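Poly(ADP-ribose) glycohydrolase (Thermomonospora curvata, PDB 3SIG) hydrolyses the ribose-ribose glycosidic bonds of poly(ADP-ribose), releasing ADP-ribose, by means of a catalytic domain of the macrodomain clan. Local coordinates at residues 12-17 with 155-160; 73-78 with 170-175; 103-108 with 120-125. All coordinates share one frame; numbering follows the deposited sequence.

Interaction 1 of 3, residues 12-17 with 155-160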
loop_
_atom_site.group_PDB
_atom_site.type_symbol
_atom_site.label_atom_id
_atom_site.label_comp_id
_atom_site.label_asym_id
_atom_site.label_seq_id
_atom_site.Cartn_x
_atom_site.Cartn_y
_atom_site.Cartn_z
ATOM N N VAL A 12 8.239 13.746 9.430
ATOM C CA VAL A 12 8.913 13.167 10.575
ATOM C C VAL A 12 8.843 14.061 11.815
ATOM O O VAL A 12 8.636 13.544 12.903
ATOM C CB VAL A 12 10.357 12.838 10.221
ATOM C CG1 VAL A 12 11.180 12.556 11.506
ATOM C CG2 VAL A 12 10.381 11.656 9.271
ATOM N N GLU A 13 8.988 15.379 11.658
ATOM C CA GLU A 13 8.841 16.327 12.775
ATOM C C GLU A 13 7.431 16.240 13.376
ATOM O O GLU A 13 7.251 16.210 14.592
ATOM C CB GLU A 13 9.121 17.782 12.342
ATOM C CG GLU A 13 8.856 18.808 13.464
ATOM C CD GLU A 13 9.136 20.276 13.084
ATOM O OE1 GLU A 13 9.700 20.529 12.003
ATOM O OE2 GLU A 13 8.784 21.176 13.879
ATOM N N ILE A 14 6.444 16.195 12.497
ATOM C CA ILE A 14 5.039 16.112 12.903
ATOM C C ILE A 14 4.805 14.851 13.716
ATOM O O ILE A 14 4.133 14.875 14.759
ATOM C CB ILE A 14 4.104 16.189 11.676
ATOM C CG1 ILE A 14 4.052 17.624 11.173
ATOM C CG2 ILE A 14 2.708 15.685 12.015
ATOM C CD1 ILE A 14 3.461 17.736 9.812
ATOM N N LEU A 15 5.380 13.736 13.255
ATOM C CA LEU A 15 5.188 12.470 13.955
ATOM C C LEU A 15 5.889 12.496 15.312
ATOM O O LEU A 15 5.398 11.859 16.245
ATOM C CB LEU A 15 5.629 11.267 13.110
ATOM C CG LEU A 15 4.902 11.114 11.783
ATOM C CD1 LEU A 15 5.549 10.027 10.928
ATOM C CD2 LEU A 15 3.445 10.778 11.971
ATOM N N GLU A 16 6.991 13.241 15.459
ATOM C CA GLU A 16 7.621 13.385 16.768
ATOM C C GLU A 16 6.827 14.312 17.699
ATOM O O GLU A 16 6.672 14.040 18.888
ATOM C CB GLU A 16 9.013 13.984 16.619
ATOM C CG GLU A 16 10.026 13.066 16.000
ATOM C CD GLU A 16 10.325 11.867 16.885
ATOM O OE1 GLU A 16 10.517 12.081 18.112
ATOM O OE2 GLU A 16 10.339 10.752 16.328
ATOM N N ARG A 17 6.369 15.457 17.189
ATOM C CA ARG A 17 5.738 16.477 18.017
ATOM C C ARG A 17 4.287 16.110 18.327
ATOM O O ARG A 17 3.750 16.582 19.310
ATOM C CB ARG A 17 5.788 17.846 17.336
ATOM C CG ARG A 17 7.188 18.409 17.188
ATOM C CD ARG A 17 7.696 18.972 18.497
ATOM N NE ARG A 17 8.693 20.006 18.245
ATOM C CZ ARG A 17 8.428 21.194 17.697
ATOM N NH1 ARG A 17 7.188 21.517 17.346
ATOM N NH2 ARG A 17 9.403 22.069 17.490
ATOM N N VAL A 155 -3.944 9.798 7.966
ATOM C CA VAL A 155 -3.515 10.411 6.714
ATOM C C VAL A 155 -3.852 11.879 6.825
ATOM O O VAL A 155 -4.991 12.243 7.150
ATOM C CB VAL A 155 -4.244 9.790 5.513
ATOM C CG1 VAL A 155 -3.795 10.425 4.211
ATOM C CG2 VAL A 155 -4.000 8.309 5.464
ATOM N N PHE A 156 -2.868 12.725 6.566
ATOM C CA PHE A 156 -2.993 14.156 6.847
ATOM C C PHE A 156 -2.394 15.053 5.766
ATOM O O PHE A 156 -2.222 16.261 6.029
ATOM C CB PHE A 156 -2.427 14.498 8.253
ATOM C CG PHE A 156 -1.048 13.931 8.526
ATOM C CD1 PHE A 156 -0.901 12.792 9.300
ATOM C CD2 PHE A 156 0.094 14.542 8.029
ATOM C CE1 PHE A 156 0.354 12.272 9.551
ATOM C CE2 PHE A 156 1.350 14.011 8.269
ATOM C CZ PHE A 156 1.474 12.871 9.019
ATOM N N ARG A 157 -2.146 14.545 4.551
ATOM C CA ARG A 157 -1.825 15.397 3.408
ATOM C C ARG A 157 -2.642 14.996 2.201
ATOM O O ARG A 157 -3.011 13.804 2.068
ATOM C CB ARG A 157 -0.344 15.366 3.008
ATOM C CG ARG A 157 0.627 15.797 4.059
ATOM C CD ARG A 157 2.027 15.956 3.474
ATOM N NE ARG A 157 2.992 16.111 4.535
ATOM C CZ ARG A 157 3.406 17.283 4.971
ATOM N NH1 ARG A 157 2.959 18.392 4.426
ATOM N NH2 ARG A 157 4.276 17.341 5.965
ATOM N N ASP A 158 -2.896 15.940 1.300
ATOM C CA ASP A 158 -3.481 15.647 -0.004
ATOM C C ASP A 158 -2.392 15.329 -1.034
ATOM O O ASP A 158 -1.231 15.263 -0.690
ATOM C CB ASP A 158 -4.381 16.785 -0.463
ATOM C CG ASP A 158 -3.621 18.062 -0.795
ATOM O OD1 ASP A 158 -2.379 18.111 -0.920
ATOM O OD2 ASP A 158 -4.315 19.098 -0.985
ATOM N N ASP A 159 -2.791 15.186 -2.304
ATOM C CA ASP A 159 -1.870 14.743 -3.360
ATOM C C ASP A 159 -0.748 15.773 -3.581
ATOM O O ASP A 159 0.378 15.426 -3.970
ATOM C CB ASP A 159 -2.624 14.508 -4.679
ATOM C CG ASP A 159 -3.521 13.274 -4.660
ATOM O OD1 ASP A 159 -3.276 12.334 -3.853
ATOM O OD2 ASP A 159 -4.475 13.261 -5.486
ATOM N N ALA A 160 -1.039 17.033 -3.292
ATOM C CA ALA A 160 -0.068 18.100 -3.511
ATOM C C ALA A 160 0.883 18.304 -2.330
ATOM O O ALA A 160 1.813 19.117 -2.412
ATOM C CB ALA A 160 -0.791 19.398 -3.815
#

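Interaction 2 of 3, residues 73-78 with 170-175. With AR6 ([(2R,3S,4R,5R)-5-(6-aminopurin-9-yl)-3,4-dihydroxy-oxolan-2-yl]methyl [hydroxy-[[(2R,3S,4R,5S)-3,4,5-trihydroxyoxolan-2-yl]methoxy]phosphoryl] hydrogen phosphate), chain B.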
loop_
_atom_site.group_PDB
_atom_site.type_symbol
_atom_site.label_atom_id
_atom_site.label_comp_id
_atom_site.label_asym_id
_atom_site.label_seq_id
_atom_site.Cartn_x
_atom_site.Cartn_y
_atom_site.Cartn_z
ATOM N N THR A 73 -4.832 8.634 -7.238
ATOM C CA THR A 73 -3.786 8.124 -6.379
ATOM C C THR A 73 -4.414 7.195 -5.335
ATOM O O THR A 73 -5.619 7.244 -5.044
ATOM C CB THR A 73 -3.070 9.238 -5.611
ATOM O OG1 THR A 73 -4.038 9.886 -4.779
ATOM C CG2 THR A 73 -2.454 10.255 -6.547
ATOM N N THR A 74 -3.578 6.360 -4.735
ATOM C CA THR A 74 -4.005 5.512 -3.620
ATOM C C THR A 74 -4.725 6.338 -2.568
ATOM O O THR A 74 -5.817 5.983 -2.101
ATOM C CB THR A 74 -2.812 4.799 -2.991
ATOM O OG1 THR A 74 -2.041 4.166 -4.032
ATOM C CG2 THR A 74 -3.245 3.774 -1.945
ATOM N N LEU A 75 -4.104 7.413 -2.138
ATOM C CA LEU A 75 -4.698 8.219 -1.074
ATOM C C LEU A 75 -5.966 8.917 -1.477
ATOM O O LEU A 75 -6.886 9.025 -0.665
ATOM C CB LEU A 75 -3.687 9.211 -0.545
ATOM C CG LEU A 75 -2.592 8.530 0.274
ATOM C CD1 LEU A 75 -1.619 9.565 0.739
ATOM C CD2 LEU A 75 -3.088 7.709 1.459
ATOM N N ALA A 76 -6.071 9.375 -2.716
ATOM C CA ALA A 76 -7.283 10.064 -3.142
ATOM C C ALA A 76 -8.448 9.082 -3.130
ATOM O O ALA A 76 -9.549 9.384 -2.680
ATOM C CB ALA A 76 -7.111 10.694 -4.521
ATOM N N ALA A 77 -8.212 7.875 -3.621
ATOM C CA ALA A 77 -9.268 6.868 -3.607
ATOM C C ALA A 77 -9.649 6.549 -2.168
ATOM O O ALA A 77 -10.849 6.432 -1.837
ATOM C CB ALA A 77 -8.824 5.589 -4.344
ATOM N N ALA A 78 -8.687 6.357 -1.298
ATOM C CA ALA A 78 -8.967 6.074 0.109
ATOM C C ALA A 78 -9.766 7.187 0.761
ATOM O O ALA A 78 -10.731 6.927 1.490
ATOM C CB ALA A 78 -7.707 5.845 0.858
ATOM N N VAL A 170 -6.873 5.141 7.658
ATOM C CA VAL A 170 -6.982 3.924 6.847
ATOM C C VAL A 170 -6.077 2.877 7.404
ATOM O O VAL A 170 -5.085 3.195 8.085
ATOM C CB VAL A 170 -6.580 4.190 5.384
ATOM C CG1 VAL A 170 -7.359 5.386 4.811
ATOM C CG2 VAL A 170 -5.101 4.483 5.246
ATOM N N ALA A 171 -6.321 1.626 7.061
ATOM C CA ALA A 171 -5.359 0.562 7.327
ATOM C C ALA A 171 -4.461 0.416 6.115
ATOM O O ALA A 171 -4.899 0.546 4.957
ATOM C CB ALA A 171 -6.055 -0.737 7.614
ATOM N N PHE A 172 -3.199 0.103 6.371
ATOM C CA PHE A 172 -2.263 -0.246 5.302
ATOM C C PHE A 172 -1.859 -1.699 5.372
ATOM O O PHE A 172 -1.719 -2.279 6.474
ATOM C CB PHE A 172 -1.025 0.648 5.301
ATOM C CG PHE A 172 -1.291 2.061 4.834
ATOM C CD1 PHE A 172 -1.473 2.350 3.494
ATOM C CD2 PHE A 172 -1.418 3.100 5.744
ATOM C CE1 PHE A 172 -1.739 3.646 3.072
ATOM C CE2 PHE A 172 -1.658 4.417 5.321
ATOM C CZ PHE A 172 -1.823 4.674 3.986
ATOM N N LEU A 173 -1.646 -2.258 4.184
ATOM C CA LEU A 173 -1.113 -3.597 3.995
ATOM C C LEU A 173 0.188 -3.419 3.251
ATOM O O LEU A 173 0.169 -2.953 2.107
ATOM C CB LEU A 173 -2.086 -4.426 3.155
ATOM C CG LEU A 173 -3.546 -4.422 3.641
ATOM C CD1 LEU A 173 -4.547 -4.774 2.588
ATOM C CD2 LEU A 173 -3.665 -5.352 4.778
ATOM N N THR A 174 1.298 -3.806 3.896
ATOM C CA THR A 174 2.631 -3.585 3.351
ATOM C C THR A 174 3.218 -4.914 2.935
ATOM O O THR A 174 3.527 -5.758 3.779
ATOM C CB THR A 174 3.498 -2.841 4.405
ATOM O OG1 THR A 174 3.023 -1.499 4.477
ATOM C CG2 THR A 174 4.965 -2.776 4.099
ATOM N N SER A 175 3.324 -5.093 1.621
ATOM C CA SER A 175 3.800 -6.324 1.025
ATOM C C SER A 175 4.560 -5.942 -0.232
ATOM O O SER A 175 4.003 -5.271 -1.092
ATOM C CB SER A 175 2.590 -7.184 0.632
ATOM O OG SER A 175 2.940 -8.294 -0.195
HETATM N N1 AR6 B . -1.200 6.069 -6.473
HETATM C C2 AR6 B . -1.607 5.134 -7.327
HETATM N N3 AR6 B . -0.850 4.565 -8.309
HETATM C C4 AR6 B . 0.422 5.024 -8.343
HETATM C C5 AR6 B . 0.914 6.029 -7.437
HETATM C C6 AR6 B . 0.029 6.505 -6.506
HETATM N N6 AR6 B . 0.436 7.498 -5.613
HETATM N N7 AR6 B . 2.300 6.225 -7.778
HETATM C C8 AR6 B . 2.546 5.455 -8.784
HETATM N N9 AR6 B . 1.484 4.704 -9.192
HETATM P PA AR6 B . 5.495 2.003 -7.725
HETATM P PB AR6 B . 6.444 -0.785 -7.277
HETATM C "C1'" AR6 B . 1.333 3.702 -10.244
HETATM O O1A AR6 B . 6.512 2.146 -8.800
HETATM O O1B AR6 B . 5.759 -1.838 -6.429
HETATM C C1D AR6 B . 9.215 2.468 -4.039
HETATM O O1D AR6 B . 10.437 3.150 -4.016
HETATM C "C2'" AR6 B . 2.295 3.873 -11.400
HETATM O "O2'" AR6 B . 1.675 3.493 -12.597
HETATM O O2A AR6 B . 5.507 3.005 -6.600
HETATM O O2B AR6 B . 6.655 -1.071 -8.726
HETATM C C2D AR6 B . 9.227 1.491 -2.930
HETATM O O2D AR6 B . 9.636 1.948 -1.688
HETATM C "C3'" AR6 B . 3.370 2.907 -11.055
HETATM O "O3'" AR6 B . 4.017 2.403 -12.178
HETATM O O3A AR6 B . 5.541 0.522 -7.146
HETATM C C3D AR6 B . 9.746 0.251 -3.523
HETATM O O3D AR6 B . 11.136 0.346 -3.355
HETATM C "C4'" AR6 B . 2.675 1.814 -10.297
HETATM O "O4'" AR6 B . 1.502 2.391 -9.768
HETATM C C4D AR6 B . 9.315 0.364 -4.942
HETATM O O4D AR6 B . 9.117 1.737 -5.244
HETATM C "C5'" AR6 B . 3.490 1.146 -9.198
HETATM O "O5'" AR6 B . 3.990 2.114 -8.290
HETATM C C5D AR6 B . 8.054 -0.436 -5.267
HETATM O O5D AR6 B . 7.841 -0.373 -6.665
#

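Interaction 3 of 3, residues 103-108 with 120-125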
loop_
_atom_site.group_PDB
_atom_site.type_symbol
_atom_site.label_atom_id
_atom_site.label_comp_id
_atom_site.label_asym_id
_atom_site.label_seq_id
_atom_site.Cartn_x
_atom_site.Cartn_y
_atom_site.Cartn_z
ATOM N N GLY A 103 12.406 5.368 -0.163
ATOM C CA GLY A 103 13.353 6.477 -0.169
ATOM C C GLY A 103 12.756 7.832 0.228
ATOM O O GLY A 103 13.215 8.884 -0.236
ATOM N N PHE A 104 11.699 7.851 1.036
ATOM C CA PHE A 104 10.966 9.090 1.153
ATOM C C PHE A 104 11.819 10.219 1.695
ATOM O O PHE A 104 11.668 11.364 1.251
ATOM C CB PHE A 104 9.630 8.930 1.899
ATOM C CG PHE A 104 9.698 8.945 3.406
ATOM C CD1 PHE A 104 10.288 7.913 4.121
ATOM C CD2 PHE A 104 9.058 9.954 4.100
ATOM C CE1 PHE A 104 10.293 7.930 5.499
ATOM C CE2 PHE A 104 9.031 9.966 5.478
ATOM C CZ PHE A 104 9.663 8.952 6.179
ATOM N N LEU A 105 12.689 9.928 2.663
ATOM C CA LEU A 105 13.498 10.983 3.273
ATOM C C LEU A 105 14.576 11.530 2.366
ATOM O O LEU A 105 15.070 12.623 2.624
ATOM C CB LEU A 105 14.045 10.531 4.626
ATOM C CG LEU A 105 12.968 10.540 5.722
ATOM C CD1 LEU A 105 13.372 9.597 6.870
ATOM C CD2 LEU A 105 12.666 11.922 6.228
ATOM N N SER A 106 14.917 10.810 1.310
ATOM C CA SER A 106 15.822 11.350 0.298
ATOM C C SER A 106 15.078 12.045 -0.832
ATOM O O SER A 106 15.681 12.457 -1.826
ATOM C CB SER A 106 16.625 10.200 -0.312
ATOM O OG SER A 106 17.343 9.496 0.682
ATOM N N GLY A 107 13.757 12.124 -0.721
ATOM C CA GLY A 107 12.959 12.774 -1.742
ATOM C C GLY A 107 12.614 11.926 -2.943
ATOM O O GLY A 107 12.225 12.444 -3.996
ATOM N N ALA A 108 12.738 10.607 -2.815
ATOM C CA ALA A 108 12.362 9.719 -3.920
ATOM C C ALA A 108 10.862 9.801 -4.186
ATOM O O ALA A 108 10.079 10.146 -3.295
ATOM C CB ALA A 108 12.769 8.277 -3.634
ATOM N N GLY A 120 0.892 8.663 8.931
ATOM C CA GLY A 120 1.707 8.047 9.957
ATOM C C GLY A 120 2.327 6.706 9.608
ATOM O O GLY A 120 2.876 6.044 10.492
ATOM N N LEU A 121 2.315 6.357 8.334
ATOM C CA LEU A 121 2.761 5.025 7.955
ATOM C C LEU A 121 4.186 4.731 8.387
ATOM O O LEU A 121 4.477 3.633 8.834
ATOM C CB LEU A 121 2.626 4.840 6.451
ATOM C CG LEU A 121 3.065 3.474 5.917
ATOM C CD1 LEU A 121 2.282 2.306 6.534
ATOM C CD2 LEU A 121 2.942 3.496 4.394
ATOM N N TYR A 122 5.112 5.674 8.233
ATOM C CA TYR A 122 6.508 5.428 8.626
ATOM C C TYR A 122 6.639 5.079 10.090
ATOM O O TYR A 122 7.489 4.289 10.448
ATOM C CB TYR A 122 7.339 6.669 8.319
ATOM C CG TYR A 122 8.780 6.747 8.782
ATOM C CD1 TYR A 122 9.737 5.886 8.306
ATOM C CD2 TYR A 122 9.178 7.770 9.637
ATOM C CE1 TYR A 122 11.076 6.060 8.693
ATOM C CE2 TYR A 122 10.478 7.917 10.006
ATOM C CZ TYR A 122 11.385 7.064 9.536
ATOM O OH TYR A 122 12.706 7.258 9.925
ATOM N N ALA A 123 5.846 5.718 10.954
ATOM C CA ALA A 123 5.933 5.424 12.368
ATOM C C ALA A 123 5.577 3.952 12.613
ATOM O O ALA A 123 6.139 3.335 13.494
ATOM C CB ALA A 123 5.018 6.315 13.171
ATOM N N SER A 124 4.612 3.420 11.857
ATOM C CA SER A 124 4.259 2.016 11.945
ATOM C C SER A 124 5.352 1.100 11.399
ATOM O O SER A 124 5.805 0.181 12.065
ATOM C CB SER A 124 2.928 1.806 11.202
ATOM O OG SER A 124 2.630 0.421 11.072
ATOM N N LEU A 125 5.763 1.347 10.158
ATOM C CA LEU A 125 6.724 0.458 9.491
ATOM C C LEU A 125 8.084 0.459 10.176
ATOM O O LEU A 125 8.735 -0.594 10.276
ATOM C CB LEU A 125 6.869 0.807 8.031
ATOM C CG LEU A 125 5.592 0.815 7.226
ATOM C CD1 LEU A 125 5.889 1.123 5.738
ATOM C CD2 LEU A 125 4.876 -0.524 7.384
#

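Interaction 1 of 3, residues 12-17 with 155-160
Ile14, in the last turn of helix 2-17, divides its two branches between neighbouring residues at the end of strand 147-157. With CG1 beside the backbone N (chi1 -75°), CD1 extends to Arg157 and stops 4.0 Å from NH2, approaching the guanidinium obliquely. The other branch, CG2, turns to Phe156, where it lies 4.3 Å from CZ. The methyl at Arg157 adds van der Waals contact alone; the guanidinium finds its polar partners among other residues: NH2 pairs with Glu10 and Thr11 of the same helix, NH1 with the carbonyl of Gly161 and NE with that of Arg117. These bonds fix the orientation of the guanidinium beside the isoleucine methyl. The contact packs the N-terminal helix beside the tip of a strand in the mixed sheet of this macrodomain-type fold; the axes of 12-17 and 155-157 approach to 11.9 Å, their directions 134° apart. Leu15 follows with its CD2 methyl 4.1 Å from Phe156 CZ, near the ring plane, meeting the far edge of the phenyl group. Ile30 and Leu163 also pack on Phe156, and its ring meets that of Tyr20. Further along the helix, Arg17 turns back to Glu13, NH2 lying 3.8 Å from OE2 in a long ion pair; the oxygen stands over a guanidinium face, with no N-H directed at it.

Interaction 2 of 3, residues 73-78 with 170-175
Val170 meets helix 74-84 first, its CG1 methyl lying 4.0 Å from Ala78 CB. Its other methyl, CG2, stays with its own strand and sits over one face of the Phe172 ring, 3.4 Å above the plane and offset toward the rim. Two residues on, the side chain of Phe172 reaches the helix: CG lies beside the backbone N (chi1 -72°), and the ring is carried out until CZ is 4.1 Å from Leu75 CD2. That methyl arrives at the ring edge, near its plane, and the two side chains cross at about a right angle. The interface is therefore wholly apolar, a methyl pair and a methyl-to-ring-edge contact. Nearer the end of the strand, Thr174 OG1 accepts a hydrogen bond from Asn93 ND2.

The helix so seated starts at the ligand. Thr73 is its N-cap, with OG1 accepting from Ala76 N at 2.9 Å and also bonded to Asp159, while Thr74 N donates to adenine N1 of ADP-ribose (3.0 Å, N-H...N 153°). A valine in place of Thr73 would probably leave Ala76 N and Asp159 without their shared partner, freeing the first turn to shift and blurring the position of the amide that reads the adenine. Thr74 OG1 is held by Gln111, whose backbone N also bonds the ligand.

Strand 163-175 runs between 147-157 and 90-94, and the helix lies across all three: Leu75 also touches Val155, and Thr74 and Ala78 touch Cys91. Leu173 packs instead on helix 189-209, making the strand part of a layer between helices, as in the three-layered macrodomain.

Interaction 3 of 3, residues 103-108 with 120-125
Tyr122, in the short helix 121-125, lays one face of its ring against the edge of Phe104. Contact begins at CB, 3.9 Å from Phe104 CZ. With CG anti to the backbone N (chi1 173°), the ring swings out toward residues 103-108, and CG itself comes 3.5 Å from the same CZ. Beyond it the two sides of the ring divide the phenylalanine edge: CD1 lies 3.5 Å from Phe104 CE1 and CE1 follows at 3.8 Å from that atom, whereas CD2 is 3.7 Å from Phe104 CZ. At the far end the partner changes, for Tyr122 CZ and OH reach Leu105 CD1, the hydroxyl oxygen at 3.9 Å. The aromatic pair is a T-shaped stack, centroids 4.8 Å apart and planes at 64°.

Phe104 and Leu105, in a 3-10 turn, come directly after the last glycine of the GGG of the PARG signature, in which QEE follows after seven residues. Gly103 O accepts from both Ser106 N and Ala108 N, which approach from opposite faces of its plane, and Gly107 has a positive phi at which a side chain would jam against the preceding carbonyl. Gly103 N bonds to Glu113, which is itself hydrogen-bonded to ADP-ribose, and Phe104 also packs on Glu113 and Ala116. Val12 of helix 2-17 touches both Leu105 and Tyr122.

Edge-on approach brings C-H groups of Phe104, with their slight positive charge, over the electron-rich face of the tyrosine. Such a contact has a modest electrostatic preference for its angle in addition to dispersion, and so probably helps to set the tilt of Phe104 within the signature loop, the Phe104 side chain being about 8 Å from the bound ADP-ribose.

The three contacts lie within one macrodomain-like fold, interactions 1 and 3 on the same side of its centre. Interactions 1 and 2 alternate along the chain, about 15 Å between centres, and use adjoining strands of the mixed sheet, 147-157 and 163-175. Interaction 3 is nested inside the chain loops closed by both, its centre about 10 Å from interaction 1 and about 14 Å from interaction 2. Asp159 OD2 lies 3.8 Å from Ala76 CB, Leu15 packs on Gly120, and Leu121 on Phe172. The N-terminal helix, the signature loop and the adenine-binding helix start are thereby linked through direct contacts between the segments, with interactions 2 and 3 lying nearer the ADP-ribose than the peripheral interaction 1.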